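Long-range contact in phosphotriesterase homology protein (Escherichia coli, PDB 1BF6), which hydrolyses phosphorylated glyceryl acetates and some aromatic acetates and propionates, using two zinc ions bound in a TIM-barrel of the phosphotriesterase family: residues A[210-222]-A[259-271]. Residues are numbered along the deposited sequence; the frame is centred on the assembly and turned at random.
With SO4 (sulfate ion), chain F.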
ATOM      1  N   ILE A 210      -7.093   3.946   7.492  1.00  8.39           N
ATOM      2  CA  ILE A 210      -8.106   4.951   7.806  1.00  9.31           C
ATOM      3  C   ILE A 210      -9.493   4.334   7.655  1.00 10.25           C
ATOM      4  O   ILE A 210      -9.781   3.703   6.639  1.00  9.67           O
ATOM      5  CB  ILE A 210      -7.956   6.168   6.870  1.00  9.09           C
ATOM      6  CG1 ILE A 210      -6.718   6.980   7.277  1.00  9.12           C
ATOM      7  CG2 ILE A 210      -9.216   7.041   6.896  1.00  9.86           C
ATOM      8  CD1 ILE A 210      -6.183   7.883   6.169  1.00  8.21           C
ATOM      9  N   GLY A 211     -10.328   4.495   8.684  1.00 11.60           N
ATOM     10  CA  GLY A 211     -11.676   3.941   8.648  1.00 12.95           C
ATOM     11  C   GLY A 211     -11.820   2.615   9.383  1.00 12.40           C
ATOM     12  O   GLY A 211     -12.938   2.187   9.668  1.00 11.57           O
ATOM     13  N   LYS A 212     -10.698   1.958   9.684  1.00 11.17           N
ATOM     14  CA  LYS A 212     -10.713   0.674  10.391  1.00 10.95           C
ATOM     15  C   LYS A 212     -10.664   0.947  11.886  1.00 11.71           C
ATOM     16  O   LYS A 212      -9.742   0.544  12.596  1.00 11.25           O
ATOM     17  CB  LYS A 212      -9.543  -0.208   9.916  1.00 10.15           C
ATOM     18  CG  LYS A 212      -9.599  -0.435   8.399  1.00  9.01           C
ATOM     19  CD  LYS A 212      -8.707  -1.550   7.868  1.00 10.83           C
ATOM     20  CE  LYS A 212      -9.002  -1.742   6.388  1.00  7.53           C
ATOM     21  NZ  LYS A 212      -8.305  -2.922   5.825  1.00 15.34           N
ATOM     22  N   ASN A 213     -11.718   1.614  12.350  1.00 13.59           N
ATOM     23  CA  ASN A 213     -11.866   2.035  13.733  1.00 15.46           C
ATOM     24  C   ASN A 213     -12.048   0.957  14.799  1.00 16.71           C
ATOM     25  O   ASN A 213     -11.928   1.235  15.995  1.00 18.69           O
ATOM     26  CB  ASN A 213     -12.953   3.110  13.806  1.00 15.85           C
ATOM     27  CG  ASN A 213     -12.642   4.285  12.915  1.00 17.29           C
ATOM     28  OD1 ASN A 213     -13.498   4.778  12.184  1.00 19.69           O
ATOM     29  ND2 ASN A 213     -11.387   4.718  12.938  1.00 16.19           N
ATOM     30  N   SER A 214     -12.322  -0.271  14.375  1.00 17.84           N
ATOM     31  CA  SER A 214     -12.458  -1.366  15.330  1.00 20.12           C
ATOM     32  C   SER A 214     -11.063  -1.882  15.691  1.00 20.41           C
ATOM     33  O   SER A 214     -10.889  -2.643  16.643  1.00 20.57           O
ATOM     34  CB  SER A 214     -13.333  -2.477  14.752  1.00 22.08           C
ATOM     35  OG  SER A 214     -14.658  -2.002  14.565  1.00 22.94           O
ATOM     36  N   TYR A 215     -10.066  -1.463  14.918  1.00 20.97           N
ATOM     37  CA  TYR A 215      -8.678  -1.844  15.174  1.00 19.52           C
ATOM     38  C   TYR A 215      -8.018  -0.710  15.946  1.00 18.03           C
ATOM     39  O   TYR A 215      -7.344  -0.925  16.955  1.00 17.45           O
ATOM     40  CB  TYR A 215      -7.911  -2.031  13.859  1.00 22.99           C
ATOM     41  CG  TYR A 215      -8.219  -3.292  13.080  1.00 27.99           C
ATOM     42  CD1 TYR A 215      -8.396  -4.518  13.728  1.00 29.96           C
ATOM     43  CD2 TYR A 215      -8.267  -3.271  11.683  1.00 29.52           C
ATOM     44  CE1 TYR A 215      -8.606  -5.691  13.001  1.00 32.45           C
ATOM     45  CE2 TYR A 215      -8.475  -4.429  10.947  1.00 31.33           C
ATOM     46  CZ  TYR A 215      -8.642  -5.635  11.607  1.00 34.04           C
ATOM     47  OH  TYR A 215      -8.835  -6.788  10.875  1.00 35.71           O
ATOM     48  N   TYR A 216      -8.255   0.508  15.466  1.00 15.23           N
ATOM     49  CA  TYR A 216      -7.673   1.717  16.045  1.00 14.34           C
ATOM     50  C   TYR A 216      -8.557   2.883  15.584  1.00 11.42           C
ATOM     51  O   TYR A 216      -8.985   2.914  14.431  1.00 11.33           O
ATOM     52  CB  TYR A 216      -6.250   1.863  15.493  1.00 14.15           C
ATOM     53  CG  TYR A 216      -5.389   2.913  16.142  1.00 13.08           C
ATOM     54  CD1 TYR A 216      -4.984   2.794  17.469  1.00 12.31           C
ATOM     55  CD2 TYR A 216      -4.940   4.010  15.410  1.00 10.88           C
ATOM     56  CE1 TYR A 216      -4.147   3.751  18.048  1.00 12.58           C
ATOM     57  CE2 TYR A 216      -4.107   4.957  15.974  1.00 10.45           C
ATOM     58  CZ  TYR A 216      -3.715   4.826  17.282  1.00  9.76           C
ATOM     59  OH  TYR A 216      -2.874   5.767  17.824  1.00 15.29           O
ATOM     60  N   PRO A 217      -8.836   3.852  16.472  1.00 12.26           N
ATOM     61  CA  PRO A 217      -9.687   4.984  16.079  1.00 11.89           C
ATOM     62  C   PRO A 217      -9.070   6.093  15.213  1.00 11.17           C
ATOM     63  O   PRO A 217      -7.932   6.516  15.438  1.00 11.54           O
ATOM     64  CB  PRO A 217     -10.183   5.513  17.424  1.00 11.65           C
ATOM     65  CG  PRO A 217      -9.033   5.254  18.339  1.00 12.82           C
ATOM     66  CD  PRO A 217      -8.516   3.894  17.915  1.00 10.37           C
ATOM     67  N   ASP A 218      -9.841   6.561  14.233  1.00 10.57           N
ATOM     68  CA  ASP A 218      -9.422   7.648  13.335  1.00 12.29           C
ATOM     69  C   ASP A 218      -9.010   8.892  14.129  1.00 13.68           C
ATOM     70  O   ASP A 218      -8.141   9.655  13.690  1.00 13.92           O
ATOM     71  CB  ASP A 218     -10.537   8.033  12.350  1.00 10.30           C
ATOM     72  CG  ASP A 218     -10.596   7.135  11.123  1.00 13.07           C
ATOM     73  OD1 ASP A 218      -9.630   6.384  10.840  1.00 11.39           O
ATOM     74  OD2 ASP A 218     -11.624   7.186  10.416  1.00 11.08           O
ATOM     75  N   GLU A 219      -9.654   9.108  15.276  1.00 13.58           N
ATOM     76  CA  GLU A 219      -9.335  10.250  16.131  1.00 15.71           C
ATOM     77  C   GLU A 219      -7.867  10.191  16.564  1.00 15.61           C
ATOM     78  O   GLU A 219      -7.194  11.221  16.675  1.00 14.00           O
ATOM     79  CB  GLU A 219     -10.238  10.261  17.371  1.00 19.82           C
ATOM     80  CG  GLU A 219      -9.925  11.401  18.337  1.00 26.32           C
ATOM     81  CD  GLU A 219     -10.787  11.382  19.601  1.00 32.04           C
ATOM     82  OE1 GLU A 219     -11.594  10.435  19.772  1.00 34.18           O
ATOM     83  OE2 GLU A 219     -10.650  12.318  20.429  1.00 32.83           O
ATOM     84  N   LYS A 220      -7.379   8.980  16.817  1.00 13.92           N
ATOM     85  CA  LYS A 220      -5.993   8.791  17.221  1.00 13.00           C
ATOM     86  C   LYS A 220      -5.040   8.875  16.029  1.00 11.73           C
ATOM     87  O   LYS A 220      -3.897   9.286  16.189  1.00 10.47           O
ATOM     88  CB  LYS A 220      -5.827   7.494  17.998  1.00 13.43           C
ATOM     89  CG  LYS A 220      -6.494   7.547  19.355  1.00 14.61           C
ATOM     90  CD  LYS A 220      -6.163   6.343  20.207  1.00 17.80           C
ATOM     91  CE  LYS A 220      -6.783   6.506  21.592  1.00 19.42           C
ATOM     92  NZ  LYS A 220      -6.350   5.443  22.541  1.00 24.56           N
ATOM     93  N   ARG A 221      -5.519   8.504  14.842  1.00 10.29           N
ATOM     94  CA  ARG A 221      -4.718   8.618  13.622  1.00 11.48           C
ATOM     95  C   ARG A 221      -4.520  10.129  13.392  1.00 12.42           C
ATOM     96  O   ARG A 221      -3.413  10.591  13.092  1.00 11.92           O
ATOM     97  CB  ARG A 221      -5.446   8.008  12.407  1.00 10.86           C
ATOM     98  CG  ARG A 221      -5.627   6.481  12.444  1.00  9.64           C
ATOM     99  CD  ARG A 221      -6.203   5.964  11.131  1.00  9.11           C
ATOM    100  NE  ARG A 221      -6.224   4.501  11.119  1.00 11.56           N
ATOM    101  CZ  ARG A 221      -7.172   3.744  11.671  1.00 12.74           C
ATOM    102  NH1 ARG A 221      -8.223   4.295  12.273  1.00  9.54           N
ATOM    103  NH2 ARG A 221      -7.011   2.425  11.725  1.00 11.59           N
ATOM    104  N   ILE A 222      -5.597  10.895  13.575  1.00 10.49           N
ATOM    105  CA  ILE A 222      -5.547  12.348  13.409  1.00  9.94           C
ATOM    106  C   ILE A 222      -4.553  12.971  14.396  1.00  9.14           C
ATOM    107  O   ILE A 222      -3.748  13.820  14.004  1.00 10.47           O
ATOM    108  CB  ILE A 222      -6.982  12.980  13.527  1.00  8.41           C
ATOM    109  CG1 ILE A 222      -7.745  12.735  12.218  1.00  9.12           C
ATOM    110  CG2 ILE A 222      -6.903  14.474  13.842  1.00  8.04           C
ATOM    111  CD1 ILE A 222      -9.230  13.054  12.289  1.00 11.76           C
ATOM    112  N   TYR A 259     -14.147   7.466   1.328  1.00  8.35           N
ATOM    113  CA  TYR A 259     -14.393   7.824   2.722  1.00  7.58           C
ATOM    114  C   TYR A 259     -13.243   8.729   3.163  1.00  9.33           C
ATOM    115  O   TYR A 259     -13.412   9.606   4.005  1.00  8.17           O
ATOM    116  CB  TYR A 259     -14.413   6.564   3.595  1.00  7.04           C
ATOM    117  CG  TYR A 259     -14.533   6.812   5.071  1.00  6.78           C
ATOM    118  CD1 TYR A 259     -13.402   6.992   5.873  1.00  8.42           C
ATOM    119  CD2 TYR A 259     -15.782   6.816   5.687  1.00  9.33           C
ATOM    120  CE1 TYR A 259     -13.519   7.166   7.257  1.00  9.97           C
ATOM    121  CE2 TYR A 259     -15.908   6.982   7.060  1.00 10.95           C
ATOM    122  CZ  TYR A 259     -14.779   7.156   7.834  1.00 12.11           C
ATOM    123  OH  TYR A 259     -14.926   7.318   9.187  1.00 17.20           O
ATOM    124  N   LEU A 260     -12.065   8.498   2.585  1.00  8.70           N
ATOM    125  CA  LEU A 260     -10.886   9.292   2.907  1.00  8.94           C
ATOM    126  C   LEU A 260     -11.157  10.771   2.645  1.00  7.45           C
ATOM    127  O   LEU A 260     -10.793  11.625   3.451  1.00  8.25           O
ATOM    128  CB  LEU A 260      -9.698   8.837   2.040  1.00 10.05           C
ATOM    129  CG  LEU A 260      -8.370   9.576   2.218  1.00 11.59           C
ATOM    130  CD1 LEU A 260      -7.813   9.335   3.603  1.00 13.84           C
ATOM    131  CD2 LEU A 260      -7.371   9.106   1.159  1.00 14.29           C
ATOM    132  N   LEU A 261     -11.835  11.054   1.538  1.00  8.40           N
ATOM    133  CA  LEU A 261     -12.117  12.434   1.142  1.00 11.16           C
ATOM    134  C   LEU A 261     -13.456  13.002   1.621  1.00 12.11           C
ATOM    135  O   LEU A 261     -13.568  14.204   1.884  1.00 10.60           O
ATOM    136  CB  LEU A 261     -11.974  12.559  -0.381  1.00 11.49           C
ATOM    137  CG  LEU A 261     -10.546  12.228  -0.862  1.00 12.09           C
ATOM    138  CD1 LEU A 261     -10.488  12.021  -2.352  1.00 10.75           C
ATOM    139  CD2 LEU A 261      -9.577  13.317  -0.416  1.00 13.53           C
ATOM    140  N   THR A 262     -14.461  12.139   1.750  1.00 11.54           N
ATOM    141  CA  THR A 262     -15.786  12.582   2.189  1.00 10.76           C
ATOM    142  C   THR A 262     -15.870  12.697   3.703  1.00 10.46           C
ATOM    143  O   THR A 262     -16.641  13.509   4.225  1.00 10.92           O
ATOM    144  CB  THR A 262     -16.906  11.621   1.724  1.00 10.77           C
ATOM    145  OG1 THR A 262     -16.737  10.346   2.359  1.00  9.25           O
ATOM    146  CG2 THR A 262     -16.889  11.454   0.211  1.00 12.63           C
ATOM    147  N   THR A 263     -15.027  11.945   4.412  1.00  7.85           N
ATOM    148  CA  THR A 263     -15.067  11.945   5.865  1.00  6.69           C
ATOM    149  C   THR A 263     -13.774  12.197   6.635  1.00  6.84           C
ATOM    150  O   THR A 263     -13.733  13.086   7.478  1.00  7.41           O
ATOM    151  CB  THR A 263     -15.704  10.617   6.380  1.00  6.60           C
ATOM    152  OG1 THR A 263     -16.957  10.402   5.724  1.00  9.00           O
ATOM    153  CG2 THR A 263     -15.897  10.639   7.873  1.00  8.07           C
ATOM    154  N   PHE A 264     -12.719  11.422   6.365  1.00  4.98           N
ATOM    155  CA  PHE A 264     -11.479  11.579   7.116  1.00  4.75           C
ATOM    156  C   PHE A 264     -10.756  12.914   6.923  1.00  4.21           C
ATOM    157  O   PHE A 264     -10.417  13.569   7.905  1.00  6.26           O
ATOM    158  CB  PHE A 264     -10.511  10.423   6.839  1.00  3.58           C
ATOM    159  CG  PHE A 264      -9.316  10.412   7.759  1.00  5.06           C
ATOM    160  CD1 PHE A 264      -9.425   9.929   9.056  1.00  5.93           C
ATOM    161  CD2 PHE A 264      -8.079  10.912   7.333  1.00  6.53           C
ATOM    162  CE1 PHE A 264      -8.327   9.940   9.924  1.00  7.39           C
ATOM    163  CE2 PHE A 264      -6.985  10.923   8.196  1.00  8.06           C
ATOM    164  CZ  PHE A 264      -7.110  10.439   9.488  1.00  8.78           C
ATOM    165  N   ILE A 265     -10.491  13.293   5.673  1.00  6.75           N
ATOM    166  CA  ILE A 265      -9.806  14.563   5.398  1.00  6.62           C
ATOM    167  C   ILE A 265     -10.621  15.756   5.938  1.00  7.98           C
ATOM    168  O   ILE A 265     -10.045  16.698   6.482  1.00  6.90           O
ATOM    169  CB  ILE A 265      -9.414  14.705   3.898  1.00  9.15           C
ATOM    170  CG1 ILE A 265      -8.338  13.658   3.549  1.00  8.26           C
ATOM    171  CG2 ILE A 265      -8.889  16.121   3.596  1.00  6.28           C
ATOM    172  CD1 ILE A 265      -7.085  13.738   4.426  1.00  9.52           C
ATOM    173  N   PRO A 266     -11.966  15.743   5.777  1.00  7.63           N
ATOM    174  CA  PRO A 266     -12.733  16.876   6.326  1.00  6.84           C
ATOM    175  C   PRO A 266     -12.517  16.993   7.845  1.00  7.29           C
ATOM    176  O   PRO A 266     -12.345  18.091   8.359  1.00  7.95           O
ATOM    177  CB  PRO A 266     -14.166  16.515   5.970  1.00  4.41           C
ATOM    178  CG  PRO A 266     -14.006  15.931   4.611  1.00  8.90           C
ATOM    179  CD  PRO A 266     -12.787  14.999   4.807  1.00  5.98           C
ATOM    180  N   GLN A 267     -12.444  15.864   8.557  1.00  7.74           N
ATOM    181  CA  GLN A 267     -12.213  15.885  10.008  1.00  9.73           C
ATOM    182  C   GLN A 267     -10.808  16.385  10.319  1.00  8.90           C
ATOM    183  O   GLN A 267     -10.590  17.071  11.312  1.00  8.79           O
ATOM    184  CB  GLN A 267     -12.431  14.495  10.638  1.00 12.10           C
ATOM    185  CG  GLN A 267     -13.875  14.003  10.559  1.00 17.00           C
ATOM    186  CD  GLN A 267     -14.049  12.529  10.952  1.00 22.44           C
ATOM    187  OE1 GLN A 267     -15.149  12.107  11.313  1.00 26.32           O
ATOM    188  NE2 GLN A 267     -12.981  11.742  10.847  1.00 19.62           N
ATOM    189  N   LEU A 268      -9.859  16.030   9.452  1.00 10.31           N
ATOM    190  CA  LEU A 268      -8.473  16.452   9.596  1.00  9.35           C
ATOM    191  C   LEU A 268      -8.400  17.980   9.413  1.00  7.16           C
ATOM    192  O   LEU A 268      -7.771  18.678  10.205  1.00  7.44           O
ATOM    193  CB  LEU A 268      -7.607  15.742   8.549  1.00 12.12           C
ATOM    194  CG  LEU A 268      -6.091  15.862   8.717  1.00 12.40           C
ATOM    195  CD1 LEU A 268      -5.690  15.379  10.102  1.00 13.50           C
ATOM    196  CD2 LEU A 268      -5.386  15.045   7.632  1.00 12.05           C
ATOM    197  N   ARG A 269      -9.046  18.495   8.373  1.00  7.60           N
ATOM    198  CA  ARG A 269      -9.055  19.939   8.141  1.00  9.33           C
ATOM    199  C   ARG A 269      -9.751  20.656   9.311  1.00 10.48           C
ATOM    200  O   ARG A 269      -9.296  21.710   9.773  1.00 10.64           O
ATOM    201  CB  ARG A 269      -9.735  20.284   6.814  1.00  8.06           C
ATOM    202  CG  ARG A 269      -8.911  19.947   5.571  1.00  8.92           C
ATOM    203  CD  ARG A 269      -9.481  20.587   4.325  1.00 11.40           C
ATOM    204  NE  ARG A 269     -10.858  20.158   4.086  1.00 11.10           N
ATOM    205  CZ  ARG A 269     -11.245  19.360   3.094  1.00 14.34           C
ATOM    206  NH1 ARG A 269     -10.374  18.917   2.195  1.00  9.94           N
ATOM    207  NH2 ARG A 269     -12.528  19.024   2.988  1.00 15.27           N
ATOM    208  N   GLN A 270     -10.816  20.051   9.832  1.00 11.78           N
ATOM    209  CA  GLN A 270     -11.543  20.634  10.959  1.00 13.35           C
ATOM    210  C   GLN A 270     -10.662  20.728  12.199  1.00 12.24           C
ATOM    211  O   GLN A 270     -10.741  21.700  12.951  1.00 12.06           O
ATOM    212  CB  GLN A 270     -12.825  19.838  11.253  1.00 14.96           C
ATOM    213  CG  GLN A 270     -13.910  20.016  10.181  1.00 17.08           C
ATOM    214  CD  GLN A 270     -14.898  18.849  10.113  1.00 19.26           C
ATOM    215  OE1 GLN A 270     -15.034  18.058  11.061  1.00 19.68           O
ATOM    216  NE2 GLN A 270     -15.581  18.730   8.977  1.00 20.17           N
ATOM    217  N   SER A 271      -9.778  19.748  12.381  1.00 10.62           N
ATOM    218  CA  SER A 271      -8.877  19.749  13.526  1.00 10.43           C
ATOM    219  C   SER A 271      -7.717  20.732  13.357  1.00 10.73           C
ATOM    220  O   SER A 271      -6.903  20.883  14.269  1.00 10.58           O
ATOM    221  CB  SER A 271      -8.330  18.338  13.796  1.00 11.26           C
ATOM    222  OG  SER A 271      -7.489  17.898  12.744  1.00 15.39           O
TER
HETATM  223  S   SO4 F 295      -9.089  -6.585   7.229  1.00 55.95           S
HETATM  224  O1  SO4 F 295      -9.854  -7.470   8.103  1.00 57.18           O
HETATM  225  O2  SO4 F 295      -8.900  -7.264   5.877  1.00 55.43           O
HETATM  226  O3  SO4 F 295      -9.805  -5.231   6.961  1.00 55.38           O
HETATM  227  O4  SO4 F 295      -7.754  -6.254   7.891  1.00 56.19           O
HETATM  228  O   HOH W   1     -13.418   8.964  10.705  1.00 17.23           O
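I210 lies over one face of the F264 ring, while I222 reaches its outer end obliquely. I210 CG1 is 4.0 Å from the ring centroid and only 7° off the normal, a CH-pi contact; the CG2 branch, anti to the backbone N, reaches the root of the ring, 3.5 Å from F264 CG. At the far end I222 CG1 is 3.6 Å from F264 CZ, and I222 also runs alongside L268, the two pointing opposite ways. I210 CD1 and L260 CD1 are only 3.4 Å apart, short for two methyls. In this (beta/alpha)8 barrel, I210 belongs to the loop that follows strand 204-207 and leads into helix 218-230, while F264 projects from helix 259-270; the axes of 218-222 and 259-270 come within 10.7 Å and cross at -47°. A wider pi-type turn at 260-264 interrupts the regular helix just where F264 faces the loop. Were F264 an alanine, the ring that I210 and I222 share would be gone, and a gap would probably open between them.

No direct hydrogen bond joins the segments; the looser, polar margin relies on water. Carboxylate D218 meets the edge of the Y259 ring, but OD2 stays 3.5 Å from Y259 OH, and one water joins the two and also accepts from Q267 NE2. The other oxygen, OD1, takes G211 N through its syn lone pair (3.0 Å, 166°) and forms a salt bridge with R221 NH1. R221 has a second acidic partner in D187, which forms a salt bridge with its NE.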